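Local atomic coordinates of ADP-dependent (S)-NAD(P)H-hydrate dehydratase (Enterococcus faecalis, PDB entry 2R3B), a protein that probably catalyses the ADP-dependent dehydration of (S)-NAD(P)HX, a hydrated and damaged form of NAD(P)H, and so restores the working cofactor. Residues 31-36 / 246-251; 47-52 / 73-78; 63-68 / 88-93. All blocks are in the same frame, centred on the assembly; numbering follows the deposited sequence.

Contact 1. Residues 31-36 / 246-251. With EDO (1,2-ethanediol), chain P.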
loop_
_atom_site.group_PDB
_atom_site.type_symbol
_atom_site.label_atom_id
_atom_site.label_comp_id
_atom_site.label_asym_id
_atom_site.label_seq_id
_atom_site.Cartn_x
_atom_site.Cartn_y
_atom_site.Cartn_z
ATOM N N VAL B 31 0.277 32.376 -8.678
ATOM C CA VAL B 31 0.702 31.798 -7.383
ATOM C C VAL B 31 1.856 30.798 -7.511
ATOM O O VAL B 31 2.806 30.831 -6.714
ATOM C CB VAL B 31 -0.527 31.120 -6.692
ATOM C CG1 VAL B 31 -0.098 30.313 -5.447
ATOM C CG2 VAL B 31 -1.558 32.177 -6.314
ATOM N N ILE B 32 1.779 29.893 -8.491
ATOM C CA ILE B 32 2.735 28.800 -8.583
ATOM C C ILE B 32 3.946 29.313 -9.322
ATOM O O ILE B 32 3.895 29.509 -10.517
ATOM C CB ILE B 32 2.176 27.574 -9.296
ATOM C CG1 ILE B 32 0.900 27.082 -8.567
ATOM C CG2 ILE B 32 3.263 26.463 -9.418
ATOM C CD1 ILE B 32 0.160 25.979 -9.311
ATOM N N THR B 33 5.018 29.544 -8.579
ATOM C CA THR B 33 6.235 30.111 -9.118
ATOM C C THR B 33 7.260 29.017 -9.418
ATOM O O THR B 33 7.244 27.933 -8.829
ATOM C CB THR B 33 6.794 31.181 -8.156
ATOM O OG1 THR B 33 6.878 30.660 -6.841
ATOM C CG2 THR B 33 5.863 32.438 -8.131
ATOM N N GLN B 34 8.147 29.294 -10.367
ATOM C CA GLN B 34 9.299 28.430 -10.593
ATOM C C GLN B 34 10.217 28.493 -9.396
ATOM O O GLN B 34 10.527 29.560 -8.924
ATOM C CB GLN B 34 10.081 28.880 -11.822
ATOM C CG GLN B 34 9.557 28.339 -13.113
ATOM C CD GLN B 34 10.516 28.632 -14.284
ATOM O OE1 GLN B 34 10.300 28.157 -15.399
ATOM N NE2 GLN B 34 11.573 29.423 -14.027
ATOM N N ARG B 35 10.666 27.346 -8.897
ATOM C CA ARG B 35 11.563 27.334 -7.760
ATOM C C ARG B 35 12.954 27.838 -8.145
ATOM O O ARG B 35 13.509 27.401 -9.165
ATOM C CB ARG B 35 11.703 25.910 -7.231
ATOM C CG ARG B 35 10.417 25.352 -6.661
ATOM C CD ARG B 35 10.601 23.984 -6.015
ATOM N NE ARG B 35 9.462 23.707 -5.141
ATOM C CZ ARG B 35 9.343 22.653 -4.343
ATOM N NH1 ARG B 35 10.299 21.745 -4.268
ATOM N NH2 ARG B 35 8.267 22.538 -3.575
ATOM N N PRO B 36 13.549 28.694 -7.303
ATOM C CA PRO B 36 14.920 29.140 -7.545
ATOM C C PRO B 36 15.919 27.993 -7.491
ATOM O O PRO B 36 15.808 27.108 -6.651
ATOM C CB PRO B 36 15.186 30.101 -6.391
ATOM C CG PRO B 36 13.855 30.532 -5.933
ATOM C CD PRO B 36 12.997 29.320 -6.089
ATOM N N ALA B 246 2.812 27.057 2.673
ATOM C CA ALA B 246 4.170 26.701 3.056
ATOM C C ALA B 246 5.212 27.208 2.067
ATOM O O ALA B 246 6.319 27.536 2.477
ATOM C CB ALA B 246 4.310 25.191 3.227
ATOM N N GLN B 247 4.821 27.331 0.794
ATOM C CA GLN B 247 5.752 27.539 -0.306
ATOM C C GLN B 247 5.650 28.894 -0.987
ATOM O O GLN B 247 6.635 29.361 -1.554
ATOM C CB GLN B 247 5.416 26.559 -1.422
ATOM C CG GLN B 247 5.681 25.186 -1.174
ATOM C CD GLN B 247 5.166 24.403 -2.333
ATOM O OE1 GLN B 247 5.823 24.337 -3.373
ATOM N NE2 GLN B 247 3.986 23.807 -2.173
ATOM N N PHE B 248 4.454 29.478 -1.012
ATOM C CA PHE B 248 4.176 30.593 -1.914
ATOM C C PHE B 248 3.980 31.882 -1.130
ATOM O O PHE B 248 4.124 31.895 0.087
ATOM C CB PHE B 248 2.984 30.236 -2.802
ATOM C CG PHE B 248 3.214 29.031 -3.677
ATOM C CD1 PHE B 248 4.339 28.937 -4.464
ATOM C CD2 PHE B 248 2.276 27.981 -3.718
ATOM C CE1 PHE B 248 4.561 27.838 -5.260
ATOM C CE2 PHE B 248 2.491 26.864 -4.511
ATOM C CZ PHE B 248 3.599 26.778 -5.279
ATOM N N LYS B 249 3.675 32.972 -1.814
ATOM C CA LYS B 249 3.620 34.264 -1.161
ATOM C C LYS B 249 2.534 34.291 -0.101
ATOM O O LYS B 249 1.487 33.673 -0.247
ATOM C CB LYS B 249 3.400 35.384 -2.189
ATOM C CG LYS B 249 4.622 35.532 -3.107
ATOM C CD LYS B 249 4.659 36.862 -3.912
ATOM N N PRO B 250 2.810 34.954 1.017
ATOM C CA PRO B 250 1.859 34.994 2.133
ATOM C C PRO B 250 0.675 35.938 1.914
ATOM O O PRO B 250 0.430 36.806 2.729
ATOM C CB PRO B 250 2.735 35.446 3.301
ATOM C CG PRO B 250 3.806 36.271 2.657
ATOM C CD PRO B 250 4.080 35.641 1.332
ATOM N N THR B 251 -0.064 35.755 0.825
ATOM C CA THR B 251 -1.236 36.553 0.527
ATOM C C THR B 251 -2.429 35.636 0.282
ATOM O O THR B 251 -2.258 34.445 0.031
ATOM C CB THR B 251 -1.012 37.449 -0.689
ATOM O OG1 THR B 251 -0.896 36.654 -1.858
ATOM C CG2 THR B 251 0.249 38.262 -0.530
HETATM C C1 EDO P . -2.078 37.833 6.591
HETATM O O1 EDO P . -0.696 38.178 6.410
HETATM C C2 EDO P . -2.938 38.368 5.453
HETATM O O2 EDO P . -2.331 38.133 4.171
HETATM O O HOH W 1 3.520 32.856 -4.971
HETATM O O HOH W 2 7.565 25.913 -4.611
#
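Q247 OE1 is gripped by two donors. R35 NH2 reaches it at 3.0 Å, with an N-H...O angle of 165°. A water gives it a second bond, 2.7 Å from the water oxygen to Q247 OE1, and accepts from R35 NE. R35 thus reaches the oxygen twice, directly through NH2 and via water through NE. That oxygen lies at the edge of the guanidinium, in its plane. The amide stands almost perpendicular to it, and NH2 approaches from above the carbonyl plane, off the lone pairs. The R35 chain is extended from CG to NE (chi3 162°), which carries its end across to Q247. Other bonds fix both groups: R35 NH1 binds P226 O of the second subunit, and Q247 NE2 binds S70 O.

The rest of the contact centres on the F248 ring. V31 O sits over one face, offset toward the rim, 3.3 Å from F248 CD1. I32 CA lies over the same face in a CH-pi contact, 4.2 Å from the ring centroid. Q247 CB covers the opposite face. The V31 and F248 side chains cross at about a right angle, with V31 CG1 3.8 Å from F248 CD2. A further water accepts from K249 N and donates to V31 O.

The contact joins the end of helix 25-31 and the next loop to the end of helix 233-247 and the loop following. Y274 of the second subunit packs on I32, R35, Q247 and F248. No direct backbone hydrogen bond spans the segments. The join therefore depends on one ring, one arginine and bridging water.

Contact 2. Residues 47-52 / 73-78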
loop_
_atom_site.group_PDB
_atom_site.type_symbol
_atom_site.label_atom_id
_atom_site.label_comp_id
_atom_site.label_asym_id
_atom_site.label_seq_id
_atom_site.Cartn_x
_atom_site.Cartn_y
_atom_site.Cartn_z
ATOM N N VAL B 47 5.457 22.127 7.581
ATOM C CA VAL B 47 4.018 22.091 7.835
ATOM C C VAL B 47 3.746 21.095 8.926
ATOM O O VAL B 47 4.359 20.026 8.982
ATOM C CB VAL B 47 3.196 21.704 6.572
ATOM C CG1 VAL B 47 1.726 21.634 6.895
ATOM C CG2 VAL B 47 3.481 22.688 5.446
ATOM N N VAL B 48 2.829 21.441 9.823
ATOM C CA VAL B 48 2.371 20.490 10.791
ATOM C C VAL B 48 0.860 20.286 10.609
ATOM O O VAL B 48 0.103 21.260 10.613
ATOM C CB VAL B 48 2.685 20.949 12.249
ATOM C CG1 VAL B 48 2.082 19.934 13.258
ATOM C CG2 VAL B 48 4.192 21.057 12.479
ATOM N N LEU B 49 0.452 19.033 10.415
ATOM C CA LEU B 49 -0.952 18.667 10.212
ATOM C C LEU B 49 -1.436 17.967 11.468
ATOM O O LEU B 49 -0.802 17.004 11.931
ATOM C CB LEU B 49 -1.063 17.733 9.011
ATOM C CG LEU B 49 -0.408 18.159 7.689
ATOM C CD1 LEU B 49 -0.629 17.060 6.628
ATOM C CD2 LEU B 49 -0.953 19.509 7.228
ATOM N N ILE B 50 -2.548 18.405 12.029
ATOM C CA ILE B 50 -3.029 17.883 13.298
ATOM C C ILE B 50 -4.458 17.381 13.191
ATOM O O ILE B 50 -5.344 18.131 12.814
ATOM C CB ILE B 50 -2.974 18.997 14.379
ATOM C CG1 ILE B 50 -1.591 19.650 14.375
ATOM C CG2 ILE B 50 -3.380 18.413 15.753
ATOM C CD1 ILE B 50 -1.419 20.819 15.362
ATOM N N GLY B 51 -4.673 16.084 13.457
ATOM C CA GLY B 51 -6.015 15.501 13.371
ATOM C C GLY B 51 -5.935 14.003 13.377
ATOM O O GLY B 51 -4.900 13.430 13.714
ATOM N N GLY B 52 -7.035 13.374 12.987
ATOM C CA GLY B 52 -7.116 11.938 12.925
ATOM C C GLY B 52 -7.134 11.296 14.288
ATOM O O GLY B 52 -6.075 10.824 14.816
ATOM N N GLY B 73 7.899 21.445 1.941
ATOM C CA GLY B 73 9.287 21.013 2.123
ATOM C C GLY B 73 9.398 19.873 3.108
ATOM O O GLY B 73 10.059 18.863 2.849
ATOM N N LEU B 74 8.725 20.055 4.253
ATOM C CA LEU B 74 8.741 19.082 5.332
ATOM C C LEU B 74 7.364 18.999 5.945
ATOM O O LEU B 74 6.744 20.028 6.154
ATOM C CB LEU B 74 9.750 19.486 6.400
ATOM C CG LEU B 74 11.228 19.250 6.066
ATOM C CD1 LEU B 74 12.082 19.792 7.209
ATOM C CD2 LEU B 74 11.550 17.763 5.814
ATOM N N THR B 75 6.879 17.788 6.194
ATOM C CA THR B 75 5.522 17.594 6.714
ATOM C C THR B 75 5.616 16.710 7.952
ATOM O O THR B 75 6.178 15.609 7.892
ATOM C CB THR B 75 4.566 16.946 5.663
ATOM O OG1 THR B 75 4.421 17.831 4.539
ATOM C CG2 THR B 75 3.162 16.677 6.220
ATOM N N THR B 76 5.043 17.206 9.052
ATOM C CA THR B 76 4.911 16.425 10.292
ATOM C C THR B 76 3.446 16.283 10.623
ATOM O O THR B 76 2.683 17.265 10.487
ATOM C CB THR B 76 5.643 17.100 11.465
ATOM O OG1 THR B 76 6.980 17.368 11.074
ATOM C CG2 THR B 76 5.669 16.196 12.707
ATOM N N VAL B 77 3.052 15.096 11.081
ATOM C CA VAL B 77 1.667 14.832 11.411
ATOM C C VAL B 77 1.557 14.512 12.891
ATOM O O VAL B 77 2.187 13.569 13.373
ATOM C CB VAL B 77 1.066 13.705 10.557
ATOM C CG1 VAL B 77 -0.467 13.584 10.770
ATOM C CG2 VAL B 77 1.353 13.952 9.037
ATOM N N ILE B 78 0.737 15.289 13.598
ATOM C CA ILE B 78 0.334 14.963 14.977
ATOM C C ILE B 78 -1.036 14.296 14.911
ATOM O O ILE B 78 -2.021 14.918 14.517
ATOM C CB ILE B 78 0.241 16.219 15.876
ATOM C CG1 ILE B 78 1.573 16.971 15.938
ATOM C CG2 ILE B 78 -0.299 15.853 17.300
ATOM C CD1 ILE B 78 1.411 18.392 16.541
HETATM O O HOH W 3 6.973 19.992 10.276
#
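I78 CD1 packs against both V48 and I50. It lies 3.7 Å from V48 CG1. The distance from I78 CD1 to I50 CG1 is 3.9 Å. I50 and I78 lie side by side and point the same way. With CG1 of I78 beside its backbone N (chi1 -58°) and the chain then extended, the terminal methyl reaches back to V48. This is the tight end of one sheet face. V97 and helix 102-111 close over I78. On the other face V77 and T75 turn toward helix 57-70.

Strands 46-50 and 74-78 run parallel, in register from V47 with T75 to I50 with I78. They are joined through helix 57-70 as a beta-alpha-beta unit, part of the central sheet of the ribokinase-like fold. The backbone bonds alternate between the strands. V47 N donates to L74 O, and T76 N to V47 O at 2.9 Å. L49 N donates to T76 O, and I78 N to L49 O at 2.8 Å; the last is the most bent, at 150°. G51 N to I78 O is longer, 3.1 Å. G51 lies near A59 and G122, predicted to bind (6S)-NADPHX, and G52 still bonds to D80 through the backbone.

The looser side is the L74 side chain, although the L74 carbonyl is held straight by V47 N (171°). This side chain leads away from strand 46-50 and packs on M95 and on G231 of the second subunit. Here a water takes part. It donates at 2.9 Å to V47 O, which already accepts from T76 N, and is hydrogen-bonded to T76 OG1 at 2.7 Å.

Contact 3. Residues 63-68 / 88-93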
loop_
_atom_site.group_PDB
_atom_site.type_symbol
_atom_site.label_atom_id
_atom_site.label_comp_id
_atom_site.label_asym_id
_atom_site.label_seq_id
_atom_site.Cartn_x
_atom_site.Cartn_y
_atom_site.Cartn_z
ATOM N N SER B 63 -5.133 14.382 4.061
ATOM C CA SER B 63 -4.489 15.675 4.103
ATOM C C SER B 63 -2.989 15.606 3.934
ATOM O O SER B 63 -2.389 16.477 3.291
ATOM C CB SER B 63 -4.767 16.367 5.432
ATOM O OG SER B 63 -6.138 16.574 5.614
ATOM N N THR B 64 -2.373 14.604 4.562
ATOM C CA THR B 64 -0.915 14.415 4.467
ATOM C C THR B 64 -0.490 14.157 3.039
ATOM O O THR B 64 0.454 14.775 2.564
ATOM C CB THR B 64 -0.487 13.274 5.401
ATOM O OG1 THR B 64 -0.903 13.620 6.736
ATOM C CG2 THR B 64 1.042 13.033 5.331
ATOM N N GLU B 65 -1.178 13.273 2.336
ATOM C CA GLU B 65 -0.818 12.967 0.950
ATOM C C GLU B 65 -0.916 14.246 0.077
ATOM O O GLU B 65 -0.078 14.492 -0.793
ATOM C CB GLU B 65 -1.719 11.842 0.406
ATOM C CG GLU B 65 -1.302 11.367 -0.991
ATOM C CD GLU B 65 -1.775 9.962 -1.354
ATOM O OE1 GLU B 65 -2.789 9.513 -0.758
ATOM O OE2 GLU B 65 -1.116 9.330 -2.246
ATOM N N ALA B 66 -1.959 15.041 0.309
ATOM C CA ALA B 66 -2.176 16.304 -0.424
ATOM C C ALA B 66 -1.021 17.268 -0.148
ATOM O O ALA B 66 -0.463 17.892 -1.063
ATOM C CB ALA B 66 -3.531 16.948 0.019
ATOM N N CYS B 67 -0.649 17.390 1.114
ATOM C CA CYS B 67 0.418 18.328 1.501
ATOM C C CYS B 67 1.782 17.980 0.888
ATOM O O CYS B 67 2.445 18.831 0.275
ATOM C CB CYS B 67 0.493 18.396 3.029
ATOM S SG CYS B 67 1.592 19.656 3.686
ATOM N N ILE B 68 2.171 16.712 1.000
ATOM C CA ILE B 68 3.420 16.231 0.416
ATOM C C ILE B 68 3.413 16.434 -1.077
ATOM O O ILE B 68 4.341 17.025 -1.637
ATOM C CB ILE B 68 3.618 14.746 0.715
ATOM C CG1 ILE B 68 3.817 14.570 2.230
ATOM C CG2 ILE B 68 4.814 14.175 -0.072
ATOM C CD1 ILE B 68 3.668 13.152 2.640
ATOM N N HIS B 88 2.366 5.934 7.218
ATOM C CA HIS B 88 3.652 5.666 6.607
ATOM C C HIS B 88 3.609 4.676 5.465
ATOM O O HIS B 88 4.466 4.732 4.577
ATOM C CB HIS B 88 4.676 5.198 7.643
ATOM C CG HIS B 88 5.339 6.316 8.394
ATOM N ND1 HIS B 88 5.905 6.133 9.641
ATOM C CD2 HIS B 88 5.565 7.610 8.057
ATOM C CE1 HIS B 88 6.428 7.283 10.047
ATOM N NE2 HIS B 88 6.236 8.194 9.101
ATOM N N ALA B 89 2.667 3.746 5.481
ATOM C CA ALA B 89 2.503 2.840 4.313
ATOM C C ALA B 89 2.176 3.670 3.057
ATOM O O ALA B 89 2.557 3.294 1.961
ATOM C CB ALA B 89 1.379 1.823 4.563
ATOM N N ARG B 90 1.415 4.743 3.212
ATOM C CA ARG B 90 1.006 5.572 2.073
ATOM C C ARG B 90 1.929 6.769 1.803
ATOM O O ARG B 90 2.091 7.215 0.651
ATOM C CB ARG B 90 -0.428 6.072 2.299
ATOM C CG ARG B 90 -1.494 4.974 2.371
ATOM C CD ARG B 90 -2.891 5.538 2.507
ATOM N NE ARG B 90 -3.173 6.334 1.315
ATOM C CZ ARG B 90 -3.578 5.859 0.144
ATOM N NH1 ARG B 90 -3.871 4.588 -0.003
ATOM N NH2 ARG B 90 -3.711 6.672 -0.887
ATOM N N CYS B 91 2.493 7.319 2.864
ATOM C CA CYS B 91 3.228 8.584 2.835
ATOM C C CYS B 91 4.446 8.482 3.718
ATOM O O CYS B 91 4.461 9.061 4.812
ATOM C CB CYS B 91 2.359 9.709 3.416
ATOM S SG CYS B 91 0.785 10.010 2.512
ATOM N N PRO B 92 5.486 7.769 3.264
ATOM C CA PRO B 92 6.683 7.708 4.101
ATOM C C PRO B 92 7.464 9.017 4.242
ATOM O O PRO B 92 8.321 9.109 5.113
ATOM C CB PRO B 92 7.509 6.619 3.430
ATOM C CG PRO B 92 7.153 6.745 2.026
ATOM C CD PRO B 92 5.679 7.007 2.023
ATOM N N GLU B 93 7.136 10.042 3.442
ATOM C CA GLU B 93 7.768 11.328 3.533
ATOM C C GLU B 93 7.425 12.060 4.855
ATOM O O GLU B 93 8.164 12.916 5.289
ATOM C CB GLU B 93 7.325 12.205 2.375
ATOM C CG GLU B 93 7.752 11.677 1.021
ATOM C CD GLU B 93 6.817 10.693 0.404
ATOM O OE1 GLU B 93 5.760 10.348 1.016
ATOM O OE2 GLU B 93 7.188 10.233 -0.714
HETATM O O HOH W 4 -3.663 9.330 1.673
HETATM O O HOH W 5 0.038 6.661 -1.343
#
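E65 and R90 form a salt bridge, with R90 NH2 3.0 Å from E65 OE1. The bond is nearly straight, at 170°. It uses the syn lone pair of OE1, which lies at the guanidinium edge, close to its plane. The carboxylate is turned 64° from that plane, so the groups meet through one oxygen and one nitrogen. A water links the same oxygen to R90 NE, and another donates to both E65 OE2 and R90 O.

Next to the bridge, C91 SG rests on E65 CA and CB, each at 3.7 Å. T64 CG2 and I68 CD1 both meet C91 CB from the helix side, with I68 CD1 at 3.8 Å. I68 CD1 also touches E93 CB at 3.8 Å, and the E93 chain, bent at chi2 (86°), brings E93 OE1 back across the I68 side chain.

Further out, Q283 NE2 binds E65 OE2. R90 NH1 bonds to A89 O of the third subunit, so the arginine serves the tetramer as well as the bridge. L277 of the second subunit packs on I68. Helices 57-70 and 84-90 are successive strand-connecting helices packed together, an arrangement typical of the ribokinase-like alpha/beta fold.

Overall arrangement
Contacts 2 and 3 belong to the buried part of the chain and share one beta-alpha-beta unit. Contact 2 pairs its strands; contact 3 packs its helix, 57-70, against the end of helix 84-90. They touch where V77 CG2 meets T64 OG1 and T75 OG1 meets C67 SG. Contact 1 is only partly buried and lies about 19 Å from contact 2, centre to centre. It meets contact 2 through A246 CB and V47 CG2. The chemistry follows the place: regular backbone bonds and aliphatic packing in the sheet, an arginine-to-amide bond beside an aromatic ring in contact 1, a salt bridge in contact 3. Water joins in at all three. All three touch the second subunit, and contact 3 also reaches the third.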